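Local coordinates for peptidoglycan DD-endopeptidase ShyB (Vibrio cholerae, PDB 2GU1), which hydrolyses the peptide cross-links between adjacent peptidoglycan strands as a zinc-dependent DD-endopeptidase, probably letting new glycans be inserted as the cell wall expands, at residues G109-S114 with S123-I128; D134-S139 with F172-G177; K220-H223 with R228-P231. All blocks are in the same frame, centred on the assembly; numbering follows the deposited sequence.

Contact 1 (G109-S114 with S123-I128); sequences GSFSVS and SQVANI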
loop_
_atom_site.group_PDB
_atom_site.type_symbol
_atom_site.label_atom_id
_atom_site.label_comp_id
_atom_site.label_asym_id
_atom_site.label_seq_id
_atom_site.Cartn_x
_atom_site.Cartn_y
_atom_site.Cartn_z
ATOM N N GLY A 109 -20.474 -22.100 -13.990
ATOM C CA GLY A 109 -19.111 -22.515 -13.764
ATOM C C GLY A 109 -19.244 -22.176 -12.296
ATOM O O GLY A 109 -20.375 -22.050 -11.820
ATOM N N SER A 110 -18.157 -22.031 -11.558
ATOM C CA SER A 110 -18.307 -21.648 -10.162
ATOM C C SER A 110 -18.204 -20.125 -10.192
ATOM O O SER A 110 -17.871 -19.557 -11.234
ATOM C CB SER A 110 -17.178 -22.237 -9.328
ATOM O OG SER A 110 -15.926 -21.849 -9.864
ATOM N N PHE A 111 -18.490 -19.457 -9.078
ATOM C CA PHE A 111 -18.394 -18.001 -9.070
ATOM C C PHE A 111 -17.047 -17.521 -9.605
ATOM O O PHE A 111 -16.993 -16.654 -10.474
ATOM C CB PHE A 111 -18.591 -17.433 -7.661
ATOM C CG PHE A 111 -18.215 -15.976 -7.549
ATOM C CD1 PHE A 111 -18.913 -15.006 -8.267
ATOM C CD2 PHE A 111 -17.128 -15.583 -6.774
ATOM C CE1 PHE A 111 -18.530 -13.665 -8.219
ATOM C CE2 PHE A 111 -16.737 -14.247 -6.719
ATOM C CZ PHE A 111 -17.438 -13.287 -7.442
ATOM N N SER A 112 -15.961 -18.086 -9.085
ATOM C CA SER A 112 -14.621 -17.685 -9.511
ATOM C C SER A 112 -14.400 -17.788 -11.015
ATOM O O SER A 112 -13.897 -16.852 -11.640
ATOM C CB SER A 112 -13.563 -18.511 -8.781
ATOM O OG SER A 112 -13.559 -18.207 -7.397
ATOM N N VAL A 113 -14.781 -18.922 -11.592
ATOM C CA VAL A 113 -14.617 -19.151 -13.023
ATOM C C VAL A 113 -15.456 -18.178 -13.838
ATOM O O VAL A 113 -14.961 -17.543 -14.772
ATOM C CB VAL A 113 -15.020 -20.592 -13.401
ATOM C CG1 VAL A 113 -14.908 -20.791 -14.902
ATOM C CG2 VAL A 113 -14.134 -21.584 -12.668
ATOM N N SER A 114 -16.729 -18.070 -13.473
ATOM C CA SER A 114 -17.659 -17.179 -14.154
ATOM C C SER A 114 -17.242 -15.714 -14.020
ATOM O O SER A 114 -17.434 -14.919 -14.942
ATOM C CB SER A 114 -19.066 -17.371 -13.587
ATOM O OG SER A 114 -19.996 -16.531 -14.243
ATOM N N SER A 123 -7.297 -10.917 -8.336
ATOM C CA SER A 123 -7.301 -10.086 -7.134
ATOM C C SER A 123 -8.703 -9.554 -6.831
ATOM O O SER A 123 -9.098 -9.455 -5.671
ATOM C CB SER A 123 -6.315 -8.921 -7.282
ATOM O OG SER A 123 -6.647 -8.108 -8.390
ATOM N N GLN A 124 -9.454 -9.213 -7.873
ATOM C CA GLN A 124 -10.811 -8.721 -7.673
ATOM C C GLN A 124 -11.678 -9.852 -7.128
ATOM O O GLN A 124 -12.498 -9.634 -6.238
ATOM C CB GLN A 124 -11.392 -8.177 -8.988
ATOM C CG GLN A 124 -10.709 -6.885 -9.434
ATOM C CD GLN A 124 -11.222 -6.344 -10.758
ATOM O OE1 GLN A 124 -11.268 -7.057 -11.762
ATOM N NE2 GLN A 124 -11.593 -5.065 -10.769
ATOM N N VAL A 125 -11.483 -11.060 -7.651
ATOM C CA VAL A 125 -12.246 -12.216 -7.189
ATOM C C VAL A 125 -11.895 -12.494 -5.728
ATOM O O VAL A 125 -12.773 -12.794 -4.913
ATOM C CB VAL A 125 -11.932 -13.470 -8.035
ATOM C CG1 VAL A 125 -12.625 -14.703 -7.442
ATOM C CG2 VAL A 125 -12.384 -13.243 -9.470
ATOM N N ALA A 126 -10.610 -12.384 -5.400
ATOM C CA ALA A 126 -10.154 -12.605 -4.032
ATOM C C ALA A 126 -10.793 -11.566 -3.107
ATOM O O ALA A 126 -11.304 -11.904 -2.041
ATOM C CB ALA A 126 -8.644 -12.504 -3.965
ATOM N N ASN A 127 -10.767 -10.304 -3.522
ATOM C CA ASN A 127 -11.354 -9.228 -2.722
ATOM C C ASN A 127 -12.831 -9.530 -2.481
ATOM O O ASN A 127 -13.331 -9.408 -1.361
ATOM C CB ASN A 127 -11.191 -7.877 -3.443
ATOM C CG ASN A 127 -11.695 -6.698 -2.615
ATOM O OD1 ASN A 127 -11.829 -6.793 -1.390
ATOM N ND2 ASN A 127 -11.959 -5.575 -3.279
ATOM N N ILE A 128 -13.524 -9.943 -3.535
ATOM C CA ILE A 128 -14.944 -10.267 -3.432
ATOM C C ILE A 128 -15.215 -11.424 -2.468
ATOM O O ILE A 128 -16.061 -11.310 -1.576
ATOM C CB ILE A 128 -15.535 -10.611 -4.821
ATOM C CG1 ILE A 128 -15.530 -9.360 -5.707
ATOM C CG2 ILE A 128 -16.956 -11.145 -4.669
ATOM C CD1 ILE A 128 -15.949 -9.605 -7.148
#
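Ser112 and Val125 bring the two backbones nearest each other, with 6.4 Å between Ser112 CA and Val125 CA. Residues 109-114 lead into helix 111-117, with Ser110 at its N-cap; the Ser110 carbonyl takes the first helical bond, from Ser114 N. Residues 123-128 lie within helix 122-132, so the contact joins two successive helices of the chain across the short link between them. No hydrogen bond crosses it, and the 182 Å² it buries comes from four residues.

Phe111, Val125 and Ile128 all direct their CB toward the opposing helix. The Phe111 ring is carried across by a first torsion of 168°, which sets CG anti to the backbone N, and its outer end meets Ile128: CZ lies 3.5 Å from Ile128 CG2. That methyl approaches the ring obliquely, whereas Ile128 CD1 lies in the ring plane at its edge, 4.0 Å from Phe111 CZ. Val125 runs past Phe111 in the opposite direction, leaving 4.2 Å between Val125 CG1 and Phe111 CE2. The same CG1 also meets Ser112, whose OG is 3.6 Å away, at the less buried margin.

Beyond the pair, Phe111 makes edge-to-face contacts with Phe148 and Phe172, and Ile128 rests on Ile150, Ile167 and Ile170. Both helices thus pack on strands 147-157 and 160-173 of the five-stranded antiparallel sheet in the Csd3-type second domain. With no hydrogen bond between the two segments, they meet here by apolar packing, in which the Phe111 ring fits against the branched Val125 and Ile128.

Contact 2 (D134-S139 with F172-G177); sequences DKIDFS and FKLAKG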
loop_
_atom_site.group_PDB
_atom_site.type_symbol
_atom_site.label_atom_id
_atom_site.label_comp_id
_atom_site.label_asym_id
_atom_site.label_seq_id
_atom_site.Cartn_x
_atom_site.Cartn_y
_atom_site.Cartn_z
ATOM N N ASP A 134 -18.525 -14.226 5.130
ATOM C CA ASP A 134 -19.474 -14.534 6.197
ATOM C C ASP A 134 -20.927 -14.539 5.732
ATOM O O ASP A 134 -21.781 -15.188 6.339
ATOM C CB ASP A 134 -19.313 -13.545 7.354
ATOM C CG ASP A 134 -17.928 -13.588 7.961
ATOM O OD1 ASP A 134 -17.458 -14.699 8.278
ATOM O OD2 ASP A 134 -17.310 -12.515 8.123
ATOM N N LYS A 135 -21.208 -13.819 4.653
ATOM C CA LYS A 135 -22.566 -13.750 4.132
ATOM C C LYS A 135 -22.816 -14.832 3.086
ATOM O O LYS A 135 -23.964 -15.189 2.823
ATOM C CB LYS A 135 -22.825 -12.364 3.525
ATOM C CG LYS A 135 -22.555 -11.199 4.479
ATOM C CD LYS A 135 -23.574 -11.121 5.614
ATOM C CE LYS A 135 -24.736 -10.194 5.275
ATOM N NZ LYS A 135 -25.443 -10.587 4.028
ATOM N N ILE A 136 -21.743 -15.360 2.500
ATOM C CA ILE A 136 -21.869 -16.393 1.475
ATOM C C ILE A 136 -20.871 -17.541 1.626
ATOM O O ILE A 136 -19.678 -17.322 1.837
ATOM C CB ILE A 136 -21.681 -15.804 0.053
ATOM C CG1 ILE A 136 -22.753 -14.750 -0.228
ATOM C CG2 ILE A 136 -21.756 -16.913 -0.989
ATOM C CD1 ILE A 136 -22.670 -14.149 -1.618
ATOM N N ASP A 137 -21.379 -18.765 1.514
ATOM C CA ASP A 137 -20.551 -19.964 1.587
ATOM C C ASP A 137 -20.312 -20.323 0.126
ATOM O O ASP A 137 -21.169 -20.937 -0.510
ATOM C CB ASP A 137 -21.307 -21.103 2.284
ATOM C CG ASP A 137 -20.450 -22.355 2.476
ATOM O OD1 ASP A 137 -19.823 -22.819 1.496
ATOM O OD2 ASP A 137 -20.410 -22.880 3.611
ATOM N N PHE A 138 -19.157 -19.928 -0.406
ATOM C CA PHE A 138 -18.832 -20.194 -1.803
ATOM C C PHE A 138 -18.631 -21.673 -2.120
ATOM O O PHE A 138 -18.024 -22.029 -3.133
ATOM C CB PHE A 138 -17.595 -19.387 -2.224
ATOM C CG PHE A 138 -17.825 -17.899 -2.241
ATOM C CD1 PHE A 138 -17.723 -17.149 -1.072
ATOM C CD2 PHE A 138 -18.203 -17.254 -3.418
ATOM C CE1 PHE A 138 -17.999 -15.781 -1.073
ATOM C CE2 PHE A 138 -18.483 -15.886 -3.431
ATOM C CZ PHE A 138 -18.380 -15.148 -2.257
ATOM N N SER A 139 -19.164 -22.530 -1.258
ATOM C CA SER A 139 -19.055 -23.969 -1.438
ATOM C C SER A 139 -20.445 -24.600 -1.501
ATOM O O SER A 139 -20.660 -25.575 -2.220
ATOM C CB SER A 139 -18.276 -24.579 -0.273
ATOM O OG SER A 139 -17.112 -23.821 0.008
ATOM N N PHE A 172 -25.334 -10.375 -5.051
ATOM C CA PHE A 172 -25.594 -11.717 -5.545
ATOM C C PHE A 172 -27.091 -11.998 -5.561
ATOM O O PHE A 172 -27.789 -11.775 -4.572
ATOM C CB PHE A 172 -24.897 -12.772 -4.671
ATOM C CG PHE A 172 -23.413 -12.878 -4.895
ATOM C CD1 PHE A 172 -22.533 -11.974 -4.308
ATOM C CD2 PHE A 172 -22.892 -13.885 -5.699
ATOM C CE1 PHE A 172 -21.153 -12.079 -4.515
ATOM C CE2 PHE A 172 -21.515 -13.997 -5.914
ATOM C CZ PHE A 172 -20.646 -13.089 -5.321
ATOM N N LYS A 173 -27.581 -12.471 -6.698
ATOM C CA LYS A 173 -28.988 -12.817 -6.826
ATOM C C LYS A 173 -29.019 -14.317 -6.545
ATOM O O LYS A 173 -28.792 -15.131 -7.437
ATOM C CB LYS A 173 -29.479 -12.529 -8.248
ATOM C CG LYS A 173 -28.897 -11.258 -8.884
ATOM C CD LYS A 173 -28.990 -10.021 -7.983
ATOM C CE LYS A 173 -30.431 -9.611 -7.694
ATOM N NZ LYS A 173 -31.168 -10.620 -6.877
ATOM N N LEU A 174 -29.276 -14.673 -5.291
ATOM C CA LEU A 174 -29.303 -16.071 -4.870
ATOM C C LEU A 174 -30.702 -16.631 -4.660
ATOM O O LEU A 174 -31.623 -15.916 -4.257
ATOM C CB LEU A 174 -28.514 -16.237 -3.567
ATOM C CG LEU A 174 -26.991 -16.379 -3.592
ATOM C CD1 LEU A 174 -26.395 -15.642 -4.770
ATOM C CD2 LEU A 174 -26.433 -15.864 -2.270
ATOM N N ALA A 175 -30.848 -17.924 -4.927
ATOM C CA ALA A 175 -32.124 -18.593 -4.736
ATOM C C ALA A 175 -32.325 -18.732 -3.230
ATOM O O ALA A 175 -33.450 -18.680 -2.733
ATOM C CB ALA A 175 -32.098 -19.961 -5.397
ATOM N N LYS A 176 -31.215 -18.882 -2.511
ATOM C CA LYS A 176 -31.237 -19.042 -1.059
ATOM C C LYS A 176 -31.175 -17.710 -0.309
ATOM O O LYS A 176 -30.803 -17.674 0.866
ATOM C CB LYS A 176 -30.070 -19.938 -0.625
ATOM C CG LYS A 176 -30.000 -21.255 -1.394
ATOM C CD LYS A 176 -28.806 -22.118 -0.993
ATOM C CE LYS A 176 -28.939 -22.644 0.427
ATOM N NZ LYS A 176 -27.841 -23.596 0.769
ATOM N N GLY A 177 -31.542 -16.622 -0.987
ATOM C CA GLY A 177 -31.526 -15.306 -0.364
ATOM C C GLY A 177 -30.513 -14.346 -0.971
ATOM O O GLY A 177 -29.320 -14.645 -1.020
#
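Ile136 lays its terminal methyl on the ring of Phe172. CD1 stands 3.7 Å from the Phe172 ring centroid and 23° off the ring normal, which makes this a CH-pi contact over one face. The methyl is displaced toward the rim, and its shortest approach, 3.5 Å, is to Phe172 CD1. Beside that methyl, roughly at a right angle to the direction of the ring, lies Leu174, whose CD2 is 4.2 Å from Ile136 CD1. Phe138 reaches the same aromatic ring from another direction: its CE2 is 4.0 Å from Phe172 CZ, which lies near the plane of the Phe138 ring at its edge, and the two side chains cross at about a right angle. Ile136 also serves this second ring, since its CG2 sits 3.8 Å above the Phe138 plane, over the centre. One isoleucine therefore touches both phenylalanines through different branches, CG1 being turned beside the backbone N (chi1 -61°) and CG2 anti to it.

These contacts tie the irregular loop after helix 122-132 to the end of strand 160-173, within the antiparallel sheet of the Csd3-type second domain. Past Lys173 the chain enters a type I beta turn from Leu174 to Gly177, leading back to strand 179-183, with which Phe172 shares backbone hydrogen bonds. Outside the two segments, Phe172 packs on Phe148 and Leu174 on Val179, while Phe138 rests against Thr129 and Met132 of helix 122-132.

Contact 3 (K220-H223 with R228-P231); sequences KRKH and RVVP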
loop_
_atom_site.group_PDB
_atom_site.type_symbol
_atom_site.label_atom_id
_atom_site.label_comp_id
_atom_site.label_asym_id
_atom_site.label_seq_id
_atom_site.Cartn_x
_atom_site.Cartn_y
_atom_site.Cartn_z
ATOM N N LYS A 220 3.950 18.239 6.827
ATOM C CA LYS A 220 4.567 19.536 6.569
ATOM C C LYS A 220 5.867 19.756 7.337
ATOM O O LYS A 220 6.448 20.840 7.270
ATOM C CB LYS A 220 3.580 20.662 6.900
ATOM C CG LYS A 220 2.397 20.756 5.939
ATOM C CD LYS A 220 1.362 21.783 6.405
ATOM C CE LYS A 220 1.941 23.194 6.510
ATOM N NZ LYS A 220 2.379 23.744 5.190
ATOM N N ARG A 221 6.330 18.733 8.053
ATOM C CA ARG A 221 7.565 18.844 8.830
ATOM C C ARG A 221 8.713 19.391 7.980
ATOM O O ARG A 221 8.899 18.983 6.832
ATOM C CB ARG A 221 7.964 17.482 9.400
ATOM C CG ARG A 221 9.189 17.534 10.298
ATOM C CD ARG A 221 9.657 16.145 10.707
ATOM N NE ARG A 221 9.941 15.311 9.544
ATOM C CZ ARG A 221 10.489 14.100 9.598
ATOM N NH1 ARG A 221 10.824 13.570 10.769
ATOM N NH2 ARG A 221 10.695 13.416 8.479
ATOM N N LYS A 222 9.477 20.320 8.547
ATOM C CA LYS A 222 10.606 20.912 7.838
ATOM C C LYS A 222 11.915 20.379 8.402
ATOM O O LYS A 222 12.049 20.190 9.613
ATOM C CB LYS A 222 10.578 22.437 7.958
ATOM C CG LYS A 222 9.397 23.094 7.263
ATOM C CD LYS A 222 9.428 24.608 7.437
ATOM C CE LYS A 222 8.271 25.269 6.702
ATOM N NZ LYS A 222 8.308 24.979 5.240
ATOM N N HIS A 223 12.877 20.131 7.519
ATOM C CA HIS A 223 14.169 19.621 7.947
ATOM C C HIS A 223 14.907 20.710 8.717
ATOM O O HIS A 223 14.969 21.862 8.277
ATOM C CB HIS A 223 15.002 19.188 6.744
ATOM C CG HIS A 223 16.237 18.429 7.114
ATOM N ND1 HIS A 223 16.210 17.102 7.485
ATOM C CD2 HIS A 223 17.530 18.818 7.203
ATOM C CE1 HIS A 223 17.435 16.707 7.787
ATOM N NE2 HIS A 223 18.254 17.730 7.624
ATOM N N ARG A 228 13.859 22.515 4.249
ATOM C CA ARG A 228 12.960 21.971 3.236
ATOM C C ARG A 228 11.957 21.015 3.889
ATOM O O ARG A 228 12.242 20.424 4.930
ATOM C CB ARG A 228 13.763 21.228 2.158
ATOM C CG ARG A 228 14.658 22.129 1.304
ATOM C CD ARG A 228 15.228 21.386 0.095
ATOM N NE ARG A 228 16.227 20.388 0.462
ATOM C CZ ARG A 228 17.543 20.573 0.389
ATOM N NH1 ARG A 228 18.038 21.725 -0.045
ATOM N NH2 ARG A 228 18.368 19.600 0.755
ATOM N N VAL A 229 10.784 20.866 3.286
ATOM C CA VAL A 229 9.773 19.972 3.843
ATOM C C VAL A 229 10.130 18.504 3.644
ATOM O O VAL A 229 10.347 18.045 2.526
ATOM C CB VAL A 229 8.375 20.218 3.222
ATOM C CG1 VAL A 229 7.893 21.616 3.558
ATOM C CG2 VAL A 229 8.430 20.022 1.721
ATOM N N VAL A 230 10.199 17.775 4.750
ATOM C CA VAL A 230 10.505 16.349 4.739
ATOM C C VAL A 230 9.451 15.771 5.682
ATOM O O VAL A 230 9.636 15.738 6.899
ATOM C CB VAL A 230 11.923 16.082 5.278
ATOM C CG1 VAL A 230 12.238 14.597 5.223
ATOM C CG2 VAL A 230 12.938 16.873 4.456
ATOM N N PRO A 231 8.325 15.313 5.120
ATOM C CA PRO A 231 7.216 14.748 5.890
ATOM C C PRO A 231 7.508 13.527 6.747
ATOM O O PRO A 231 8.291 12.648 6.375
ATOM C CB PRO A 231 6.175 14.446 4.817
ATOM C CG PRO A 231 7.033 14.032 3.652
ATOM C CD PRO A 231 8.126 15.087 3.673
#
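Arg221 and Val230 bond to each other through both backbone and side chain. Val230 N donates to Arg221 O (2.7 Å), and Val230 O receives two nitrogens of the Arg221 guanidinium side-on. The NE bond, 2.7 Å to Val230 O, is nearly collinear with the carbonyl, its C=O...N angle being 172°. NH2 is 3.0 Å from the same Val230 O but stands above the carbonyl plane, with an N-H...O angle of 136°, so it is the less favourable of the two. The acceptor lies in the guanidinium plane, and the paired grip limits that plane's rotation. A side chain with CG anti to the backbone N, then a bend at chi3, brings the guanidinium edge-on to Val230 O.

On the other side of Lys222, His223 N donates to Arg228 O at 2.7 Å and 172°, the straightest N-H...O bond across the contact. Between these bonds Lys222 and Val229 form a single beta bridge, CA to CA 4.2 Å. The carbonyls gain CA-H...O contacts as well, with Val229 CA on Arg221 O and Lys222 CA on Arg228 O. Arg228 points its CB away from residues 220-223, and its NH2 is salt-bridged to Asp84.

Arg221 packs on the zinc ligand His232, just beyond Pro231. Both segments belong to the loop between strands 213-215 and 235-237 of the M23 peptidase sheet, and Val230 and Pro231 touch Asp41 and His42, which follow helix 29-38 in the LysM-like region.

How the contacts relate
Contacts 1 and 2 are neighbouring pieces of one hydrophobic core in the Csd3-type second domain, their centres 13 Å apart. They meet directly: Phe111 CE1 lies 3.6 Å from Phe172 CZ, and Phe111 CD2 lies 3.6 Å from Phe138 CE2, so Phe111 bridges the helix pair and the loop-to-strand packing. Contact 3 stands apart on the opposite side of the chain's centre, its centre 44 Å from that of contact 1 and 50 Å from that of contact 2. It alone borders the active site, the Arg221 side chain being about 6 Å from the bound zinc ion, whose protein ligands are His232, Asp236 and His313.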